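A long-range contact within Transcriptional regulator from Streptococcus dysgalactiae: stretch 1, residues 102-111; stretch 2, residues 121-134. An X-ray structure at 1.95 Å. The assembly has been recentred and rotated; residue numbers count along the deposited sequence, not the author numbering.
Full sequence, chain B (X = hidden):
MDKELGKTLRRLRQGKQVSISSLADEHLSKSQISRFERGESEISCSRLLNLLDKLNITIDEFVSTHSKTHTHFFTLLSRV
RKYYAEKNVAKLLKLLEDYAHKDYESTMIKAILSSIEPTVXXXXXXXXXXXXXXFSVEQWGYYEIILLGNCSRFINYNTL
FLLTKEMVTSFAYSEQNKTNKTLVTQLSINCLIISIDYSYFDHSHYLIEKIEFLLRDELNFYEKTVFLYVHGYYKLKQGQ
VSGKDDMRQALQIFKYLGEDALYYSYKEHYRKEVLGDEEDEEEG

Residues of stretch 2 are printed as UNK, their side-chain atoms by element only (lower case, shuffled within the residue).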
ATOM      1  N   LYS B 102     -15.615  -7.289 -24.039  1.00 67.37           N
ATOM      2  CA  LYS B 102     -14.304  -7.187 -23.399  1.00 61.71           C
ATOM      3  C   LYS B 102     -13.794  -8.580 -23.035  1.00 55.06           C
ATOM      4  O   LYS B 102     -14.222  -9.136 -22.026  1.00 54.74           O
ATOM      5  CB  LYS B 102     -14.392  -6.311 -22.148  1.00 55.24           C
ATOM      6  CG  LYS B 102     -15.070  -4.970 -22.370  1.00 59.83           C
ATOM      7  CD  LYS B 102     -14.220  -4.063 -23.223  1.00 60.91           C
ATOM      8  CE  LYS B 102     -13.716  -2.878 -22.416  1.00 76.17           C
ATOM      9  NZ  LYS B 102     -12.423  -2.338 -22.944  1.00 80.00           N
ATOM     10  N   ASP B 103     -12.882  -9.134 -23.837  1.00 51.39           N
ATOM     11  CA  ASP B 103     -12.579 -10.567 -23.752  1.00 53.70           C
ATOM     12  C   ASP B 103     -12.014 -10.962 -22.395  1.00 51.94           C
ATOM     13  O   ASP B 103     -12.539 -11.870 -21.751  1.00 47.00           O
ATOM     14  CB  ASP B 103     -11.609 -11.001 -24.855  1.00 53.76           C
ATOM     15  CG  ASP B 103     -11.544 -12.521 -25.017  1.00 55.79           C
ATOM     16  OD1 ASP B 103     -12.612 -13.175 -25.085  1.00 59.43           O
ATOM     17  OD2 ASP B 103     -10.426 -13.073 -25.071  1.00 54.32           O
ATOM     18  N   TYR B 104     -10.966 -10.278 -21.945  1.00 47.06           N
ATOM     19  CA  TYR B 104     -10.318 -10.676 -20.700  1.00 44.43           C
ATOM     20  C   TYR B 104     -11.212 -10.425 -19.493  1.00 39.79           C
ATOM     21  O   TYR B 104     -11.238 -11.232 -18.562  1.00 38.17           O
ATOM     22  CB  TYR B 104      -8.985  -9.953 -20.516  1.00 41.34           C
ATOM     23  CG  TYR B 104      -8.075 -10.077 -21.714  1.00 44.71           C
ATOM     24  CD1 TYR B 104      -8.045 -11.241 -22.466  1.00 45.95           C
ATOM     25  CD2 TYR B 104      -7.269  -9.013 -22.111  1.00 47.18           C
ATOM     26  CE1 TYR B 104      -7.235 -11.353 -23.567  1.00 49.03           C
ATOM     27  CE2 TYR B 104      -6.455  -9.118 -23.207  1.00 48.09           C
ATOM     28  CZ  TYR B 104      -6.439 -10.287 -23.931  1.00 47.34           C
ATOM     29  OH  TYR B 104      -5.631 -10.393 -25.032  1.00 47.70           O
ATOM     30  N   GLU B 105     -11.947  -9.318 -19.515  1.00 41.94           N
ATOM     31  CA  GLU B 105     -12.876  -8.998 -18.437  1.00 39.52           C
ATOM     32  C   GLU B 105     -13.997 -10.045 -18.310  1.00 44.84           C
ATOM     33  O   GLU B 105     -14.317 -10.492 -17.215  1.00 46.87           O
ATOM     34  CB  GLU B 105     -13.497  -7.619 -18.645  1.00 39.79           C
ATOM     35  CG  GLU B 105     -12.554  -6.417 -18.379  1.00 56.39           C
ATOM     36  CD  GLU B 105     -11.574  -6.185 -19.503  1.00 54.45           C
ATOM     37  OE1 GLU B 105     -11.670  -6.900 -20.523  1.00 50.42           O
ATOM     38  OE2 GLU B 105     -10.702  -5.297 -19.370  1.00 52.19           O
ATOM     39  N   SER B 106     -14.611 -10.418 -19.421  1.00 50.36           N
ATOM     40  CA  SER B 106     -15.724 -11.355 -19.326  1.00 49.36           C
ATOM     41  C   SER B 106     -15.179 -12.723 -18.971  1.00 43.72           C
ATOM     42  O   SER B 106     -15.807 -13.445 -18.208  1.00 46.51           O
ATOM     43  CB  SER B 106     -16.554 -11.390 -20.613  1.00 54.82           C
ATOM     44  OG  SER B 106     -15.763 -11.699 -21.741  1.00 58.74           O
ATOM     45  N   THR B 107     -14.001 -13.068 -19.496  1.00 39.73           N
ATOM     46  CA  THR B 107     -13.353 -14.322 -19.120  1.00 40.04           C
ATOM     47  C   THR B 107     -13.140 -14.356 -17.605  1.00 38.51           C
ATOM     48  O   THR B 107     -13.390 -15.369 -16.958  1.00 42.25           O
ATOM     49  CB  THR B 107     -11.996 -14.531 -19.851  1.00 44.12           C
ATOM     50  OG1 THR B 107     -12.238 -14.886 -21.223  1.00 43.80           O
ATOM     51  CG2 THR B 107     -11.209 -15.656 -19.180  1.00 38.24           C
HETATM   52  N   MSE B 108     -12.713 -13.229 -17.042  1.00 39.24           N
HETATM   53  CA  MSE B 108     -12.582 -13.101 -15.597  1.00 45.08           C
HETATM   54  C   MSE B 108     -13.918 -13.135 -14.827  1.00 45.37           C
HETATM   55  O   MSE B 108     -13.998 -13.684 -13.725  1.00 41.51           O
HETATM   56  CB  MSE B 108     -11.852 -11.803 -15.261  1.00 44.90           C
HETATM   57  CG  MSE B 108     -11.749 -11.569 -13.794  1.00 46.05           C
HETATM   58 SE   MSE B 108     -10.938  -9.833 -13.315  1.00 57.93          SE
HETATM   59  CE  MSE B 108     -11.670  -9.793 -11.547  1.00 49.86           C
ATOM     60  N   ILE B 109     -14.948 -12.516 -15.388  1.00 43.44           N
ATOM     61  CA  ILE B 109     -16.280 -12.534 -14.766  1.00 48.25           C
ATOM     62  C   ILE B 109     -16.830 -13.961 -14.708  1.00 43.18           C
ATOM     63  O   ILE B 109     -17.427 -14.369 -13.708  1.00 51.15           O
ATOM     64  CB  ILE B 109     -17.268 -11.634 -15.516  1.00 47.28           C
ATOM     65  CG1 ILE B 109     -16.821 -10.178 -15.422  1.00 48.99           C
ATOM     66  CG2 ILE B 109     -18.673 -11.744 -14.912  1.00 47.38           C
ATOM     67  CD1 ILE B 109     -17.589  -9.245 -16.333  1.00 52.42           C
ATOM     68  N   LYS B 110     -16.603 -14.719 -15.777  1.00 42.87           N
ATOM     69  CA  LYS B 110     -17.006 -16.125 -15.827  1.00 45.69           C
ATOM     70  C   LYS B 110     -16.264 -16.946 -14.777  1.00 41.25           C
ATOM     71  O   LYS B 110     -16.851 -17.817 -14.133  1.00 43.86           O
ATOM     72  CB  LYS B 110     -16.762 -16.716 -17.218  1.00 44.79           C
ATOM     73  CG  LYS B 110     -17.579 -16.063 -18.333  1.00 47.65           C
ATOM     74  CD  LYS B 110     -17.398 -16.801 -19.659  1.00 44.17           C
ATOM     75  CE  LYS B 110     -18.015 -16.030 -20.812  1.00 47.68           C
ATOM     76  NZ  LYS B 110     -17.906 -16.795 -22.092  1.00 47.27           N
ATOM     77  N   ALA B 111     -14.974 -16.672 -14.613  1.00 43.07           N
ATOM     78  CA  ALA B 111     -14.161 -17.381 -13.623  1.00 45.01           C
ATOM     79  C   ALA B 111     -14.702 -17.144 -12.221  1.00 47.99           C
ATOM     80  O   ALA B 111     -14.819 -18.069 -11.422  1.00 49.18           O
ATOM     81  CB  ALA B 111     -12.698 -16.940 -13.703  1.00 39.93           C
ATOM     82  N   UNK B 121     -18.465 -21.446 -16.886  1.00 49.87           N
ATOM     83  CA  UNK B 121     -17.003 -21.457 -16.762  1.00 48.42           C
ATOM     84  C   UNK B 121     -16.368 -20.849 -18.005  1.00 43.01           C
ATOM     85  O   UNK B 121     -16.917 -20.972 -19.103  1.00 51.23           O
ATOM     86  c   UNK B 121     -16.285 -24.921 -15.137  1.00 59.31           C
ATOM     87  c   UNK B 121     -16.471 -22.879 -16.569  1.00 50.43           C
ATOM     88  o   UNK B 121     -15.742 -25.444 -16.131  1.00 57.44           O
ATOM     89  o   UNK B 121     -16.314 -25.455 -14.006  1.00 68.26           O
ATOM     90  c   UNK B 121     -16.935 -23.571 -15.310  1.00 55.92           C
ATOM     91  N   UNK B 122     -15.204 -20.207 -17.850  1.00 42.86           N
ATOM     92  CA  UNK B 122     -14.547 -19.762 -19.079  1.00 42.56           C
ATOM     93  C   UNK B 122     -14.117 -20.976 -19.879  1.00 45.67           C
ATOM     94  O   UNK B 122     -13.754 -21.983 -19.276  1.00 44.95           O
ATOM     95  c   UNK B 122     -14.429 -19.870 -16.641  1.00 42.88           C
ATOM     96  c   UNK B 122     -13.339 -18.951 -18.576  1.00 40.55           C
ATOM     97  c   UNK B 122     -13.080 -19.458 -17.201  1.00 45.41           C
ATOM     98  N   UNK B 123     -14.204 -20.905 -21.203  1.00 46.08           N
ATOM     99  CA  UNK B 123     -13.758 -22.010 -22.051  1.00 47.02           C
ATOM    100  C   UNK B 123     -12.233 -22.122 -22.020  1.00 44.27           C
ATOM    101  O   UNK B 123     -11.537 -21.162 -21.662  1.00 42.93           O
ATOM    102  o   UNK B 123     -13.445 -20.796 -24.110  1.00 48.78           O
ATOM    103  c   UNK B 123     -14.226 -21.809 -23.491  1.00 51.54           C
ATOM    104  N   UNK B 124     -11.720 -23.288 -22.397  1.00 46.19           N
ATOM    105  CA  UNK B 124     -10.280 -23.470 -22.538  1.00 53.37           C
ATOM    106  C   UNK B 124      -9.702 -22.457 -23.511  1.00 49.86           C
ATOM    107  O   UNK B 124      -8.606 -21.929 -23.293  1.00 44.21           O
ATOM    108  o   UNK B 124      -9.517 -27.479 -23.726  1.00 81.70           O
ATOM    109  c   UNK B 124      -9.953 -24.884 -23.023  1.00 58.84           C
ATOM    110  c   UNK B 124      -9.566 -27.305 -22.487  1.00 77.62           C
ATOM    111  o   UNK B 124      -9.245 -28.187 -21.663  1.00 82.69           O
ATOM    112  c   UNK B 124     -10.039 -25.958 -21.965  1.00 66.99           C
ATOM    113  N   UNK B 125     -10.438 -22.178 -24.586  1.00 48.60           N
ATOM    114  CA  UNK B 125      -9.949 -21.220 -25.565  1.00 58.80           C
ATOM    115  C   UNK B 125      -9.908 -19.796 -24.999  1.00 56.10           C
ATOM    116  O   UNK B 125      -8.972 -19.048 -25.284  1.00 53.51           O
ATOM    117  c   UNK B 125     -10.305 -20.269 -27.896  1.00 78.96           C
ATOM    118  c   UNK B 125     -10.682 -20.666 -29.314  1.00 87.60           C
ATOM    119  o   UNK B 125     -11.811 -21.161 -29.520  1.00 86.49           O
ATOM    120  o   UNK B 125      -9.836 -20.492 -30.222  1.00 92.45           O
ATOM    121  c   UNK B 125     -10.787 -21.264 -26.844  1.00 66.73           C
ATOM    122  N   UNK B 126     -10.910 -19.424 -24.200  1.00 51.96           N
ATOM    123  CA  UNK B 126     -10.929 -18.108 -23.551  1.00 43.60           C
ATOM    124  C   UNK B 126      -9.747 -17.947 -22.616  1.00 40.19           C
ATOM    125  O   UNK B 126      -9.077 -16.915 -22.615  1.00 43.59           O
ATOM    126  c   UNK B 126     -14.747 -17.535 -22.877  1.00 58.09           C
ATOM    127  c   UNK B 126     -12.237 -17.897 -22.766  1.00 47.12           C
ATOM    128  o   UNK B 126     -14.942 -18.462 -22.064  1.00 54.53           O
ATOM    129  o   UNK B 126     -15.598 -16.652 -23.112  1.00 59.34           O
ATOM    130  c   UNK B 126     -13.416 -17.477 -23.621  1.00 54.80           C
ATOM    131  N   UNK B 127      -9.513 -18.972 -21.802  1.00 43.07           N
ATOM    132  CA  UNK B 127      -8.434 -18.958 -20.829  1.00 41.38           C
ATOM    133  C   UNK B 127      -7.097 -18.822 -21.560  1.00 47.36           C
ATOM    134  O   UNK B 127      -6.233 -18.031 -21.170  1.00 42.67           O
ATOM    135  c   UNK B 127      -8.438 -20.249 -19.967  1.00 47.98           C
ATOM    136  c   UNK B 127      -7.205 -20.309 -19.087  1.00 47.80           C
ATOM    137  c   UNK B 127      -9.705 -20.316 -19.119  1.00 43.77           C
ATOM    138  N   UNK B 128      -6.957 -19.586 -22.636  1.00 45.21           N
ATOM    139  CA  UNK B 128      -5.744 -19.566 -23.439  1.00 51.71           C
ATOM    140  C   UNK B 128      -5.476 -18.191 -24.059  1.00 47.99           C
ATOM    141  O   UNK B 128      -4.329 -17.759 -24.110  1.00 50.79           O
ATOM    142  c   UNK B 128      -4.601 -20.543 -25.464  1.00 53.41           C
ATOM    143  o   UNK B 128      -5.822 -21.933 -23.916  1.00 54.59           O
ATOM    144  c   UNK B 128      -5.808 -20.639 -24.538  1.00 54.21           C
ATOM    145  N   UNK B 129      -6.516 -17.491 -24.510  1.00 45.98           N
ATOM    146  CA  UNK B 129      -6.316 -16.125 -25.006  1.00 47.58           C
ATOM    147  C   UNK B 129      -5.791 -15.236 -23.890  1.00 49.18           C
ATOM    148  O   UNK B 129      -4.943 -14.366 -24.116  1.00 50.01           O
ATOM    149  c   UNK B 129      -8.025 -16.136 -26.916  1.00 60.67           C
ATOM    150  n   UNK B 129     -11.268 -17.009 -27.732  1.00 51.66           N
ATOM    151  c   UNK B 129      -7.606 -15.529 -25.582  1.00 54.17           C
ATOM    152  c   UNK B 129      -9.053 -15.275 -27.630  1.00 54.94           C
ATOM    153  n   UNK B 129     -12.416 -15.711 -26.228  1.00 57.50           N
ATOM    154  n   UNK B 129     -10.288 -15.111 -26.873  1.00 52.03           N
ATOM    155  c   UNK B 129     -11.322 -15.944 -26.943  1.00 56.90           C
ATOM    156  N   UNK B 130      -6.285 -15.461 -22.680  1.00 44.24           N
ATOM    157  CA  UNK B 130      -5.846 -14.678 -21.535  1.00 43.65           C
ATOM    158  C   UNK B 130      -4.405 -15.002 -21.143  1.00 42.04           C
ATOM    159  O   UNK B 130      -3.627 -14.096 -20.876  1.00 44.47           O
ATOM    160  c   UNK B 130      -7.104 -14.592 -17.852  1.00 47.23           C
ATOM    161  c   UNK B 130      -6.432 -12.672 -19.270  1.00 46.54           C
ATOM    162  c   UNK B 130      -6.772 -14.901 -20.332  1.00 36.83           C
ATOM    163  c   UNK B 130      -6.321 -14.164 -19.072  1.00 42.92           C
ATOM    164  N   UNK B 131      -4.050 -16.284 -21.085  1.00 46.33           N
ATOM    165  CA  UNK B 131      -2.688 -16.642 -20.687  1.00 48.00           C
ATOM    166  C   UNK B 131      -1.685 -16.187 -21.761  1.00 47.81           C
ATOM    167  O   UNK B 131      -0.584 -15.728 -21.437  1.00 45.56           O
ATOM    168  c   UNK B 131      -3.390 -18.563 -19.215  1.00 43.66           C
ATOM    169  o   UNK B 131      -2.909 -18.936 -21.552  1.00 43.18           O
ATOM    170  c   UNK B 131      -2.534 -18.160 -20.405  1.00 42.76           C
ATOM    171  N   UNK B 132      -2.077 -16.290 -23.028  1.00 45.35           N
ATOM    172  CA  UNK B 132      -1.259 -15.769 -24.113  1.00 49.73           C
ATOM    173  C   UNK B 132      -1.024 -14.263 -23.948  1.00 50.67           C
ATOM    174  O   UNK B 132       0.110 -13.798 -24.086  1.00 52.71           O
ATOM    175  o   UNK B 132      -2.276 -17.873 -26.969  1.00 53.64           O
ATOM    176  c   UNK B 132      -1.711 -17.502 -25.918  1.00 51.50           C
ATOM    177  o   UNK B 132      -0.999 -18.263 -25.226  1.00 50.42           O
ATOM    178  c   UNK B 132      -1.898 -16.058 -25.476  1.00 43.34           C
ATOM    179  N   UNK B 133      -2.082 -13.505 -23.652  1.00 41.00           N
ATOM    180  CA  UNK B 133      -1.939 -12.081 -23.341  1.00 35.49           C
ATOM    181  C   UNK B 133      -0.949 -11.858 -22.198  1.00 41.31           C
ATOM    182  O   UNK B 133      -0.070 -10.988 -22.282  1.00 41.89           O
ATOM    183  o   UNK B 133      -2.537  -6.291 -20.683  1.00 43.52           O
ATOM    184  c   UNK B 133      -3.115 -10.065 -22.350  1.00 38.71           C
ATOM    185  c   UNK B 133      -2.467  -7.738 -22.564  1.00 44.35           C
ATOM    186  c   UNK B 133      -2.658  -8.997 -23.117  1.00 41.20           C
ATOM    187  c   UNK B 133      -2.733  -7.532 -21.219  1.00 43.71           C
ATOM    188  c   UNK B 133      -3.187  -8.573 -20.422  1.00 37.78           C
ATOM    189  c   UNK B 133      -3.288 -11.440 -22.964  1.00 42.24           C
ATOM    190  c   UNK B 133      -3.370  -9.841 -20.995  1.00 37.34           C
ATOM    191  N   UNK B 134      -1.103 -12.647 -21.134  1.00 39.70           N
ATOM    192  CA  UNK B 134      -0.306 -12.486 -19.916  1.00 40.38           C
ATOM    193  C   UNK B 134       1.172 -12.794 -20.161  1.00 43.30           C
ATOM    194  O   UNK B 134       2.063 -12.108 -19.629  1.00 39.45           O
ATOM    195  c   UNK B 134      -2.041 -11.533 -17.561  1.00 34.86           C
ATOM    196  c   UNK B 134      -2.180 -12.929 -18.167  1.00 37.29           C
ATOM    197  c   UNK B 134      -2.641 -13.912 -17.102  1.00 35.66           C
ATOM    198  c   UNK B 134      -0.852 -13.381 -18.798  1.00 38.88           C
TER
HETATM  199  O   HOH W   1      -9.840 -14.216 -22.680  1.00 37.98           O
HETATM  200  O   HOH W   2     -14.445 -14.043 -22.677  1.00 45.47           O

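Position 121 carries three side-chain carbons in a row, the third bearing two oxygens. Its CA-to-CB bond points away from stretch 1, and it is the backbone that makes the contact: the backbone C of position 121 lies 4.2 Å from CB of K110. Three carbons ending in a carboxylate make a glutamate, E121.

At position 122 three carbons close a ring onto the backbone N. The ring packs on the last turn of stretch 1, with the ring carbon bonded to N of position 122 3.8 Å from N of A111 and CB of position 122 3.9 Å from O of T107. Only proline closes such a ring, so this is P122.

Position 123 has one carbon and one oxygen, and it does not touch stretch 1; hence serine, S123. OG of S123 accepts from the backbone N of position 126 at 2.9 Å, an N-cap for the helix that follows.

Positions 124 and 125 each repeat the pattern of three carbons and a terminal pair of oxygens, and neither reaches stretch 1. Both are glutamates, E124 and E125.

Position 126 shows the same carboxylate pattern, but its CA-to-CB bond points toward stretch 1. One carboxylate oxygen of position 126 is 2.5 Å from NZ of K110, a salt bridge, and CB of position 126 is 3.4 Å from OG1 of T107. This is E126; its other oxygen, OE1 of E126, accepts from N of S123 at 2.7 Å, which ties the side chain back to the cap.

Position 127 has one carbon carrying two more, with its CA-to-CB bond directed away: valine, V127. At 128 a carbon carries one oxygen and one carbon, out of reach of stretch 1, giving threonine, T128, with OG1 of T128 donating to O of E124 at 2.9 Å.

Position 129 runs three carbons, a nitrogen, then a carbon holding two further nitrogens. The chain nitrogen of 129 donates to OD2 of D103 at 2.7 Å and a terminal nitrogen of 129 to OD1 of D103 at 2.8 Å, at angles of 174° and 161°; the near-linear pair places the carboxylate at the guanidinium edge. This guanidinium identifies R129, the donors being NE and NH2.

Position 130 has four carbons forked at the second, and one terminal carbon of 130 lies 3.9 Å from CD1 of Y104. It is leucine, L130, and that carbon is CD1. Position 131, one carbon bearing an oxygen and a carbon, and 132, two carbons with two oxygens on the second, make no contact; they are threonine, T131, and aspartate, D132.

Position 133 has one carbon, then a six-carbon ring bearing an oxygen. The ring of 133 forms an offset stack with that of Y104, centroids 4.7 Å apart and planes at 25°, while CB of position 133 is 3.3 Å from OH of Y104. This is tyrosine, Y133. Position 134, four carbons forked at the second and out of reach, is leucine, L134.

The helix axes approach to 9.7 Å with their directions 124° apart, so Y104 lies near L130 while K110 lies near E121. Apolar packing by Y104, T107 and P122 is combined with two salt bridges. Water 1 joins the helices between them, donating to OD2 of D103 (2.7 Å) and O of E126 (2.8 Å) and accepting from OG1 of T107 (2.9 Å).

Stretch 2 121-134: EPSEEEVTRLTDYL
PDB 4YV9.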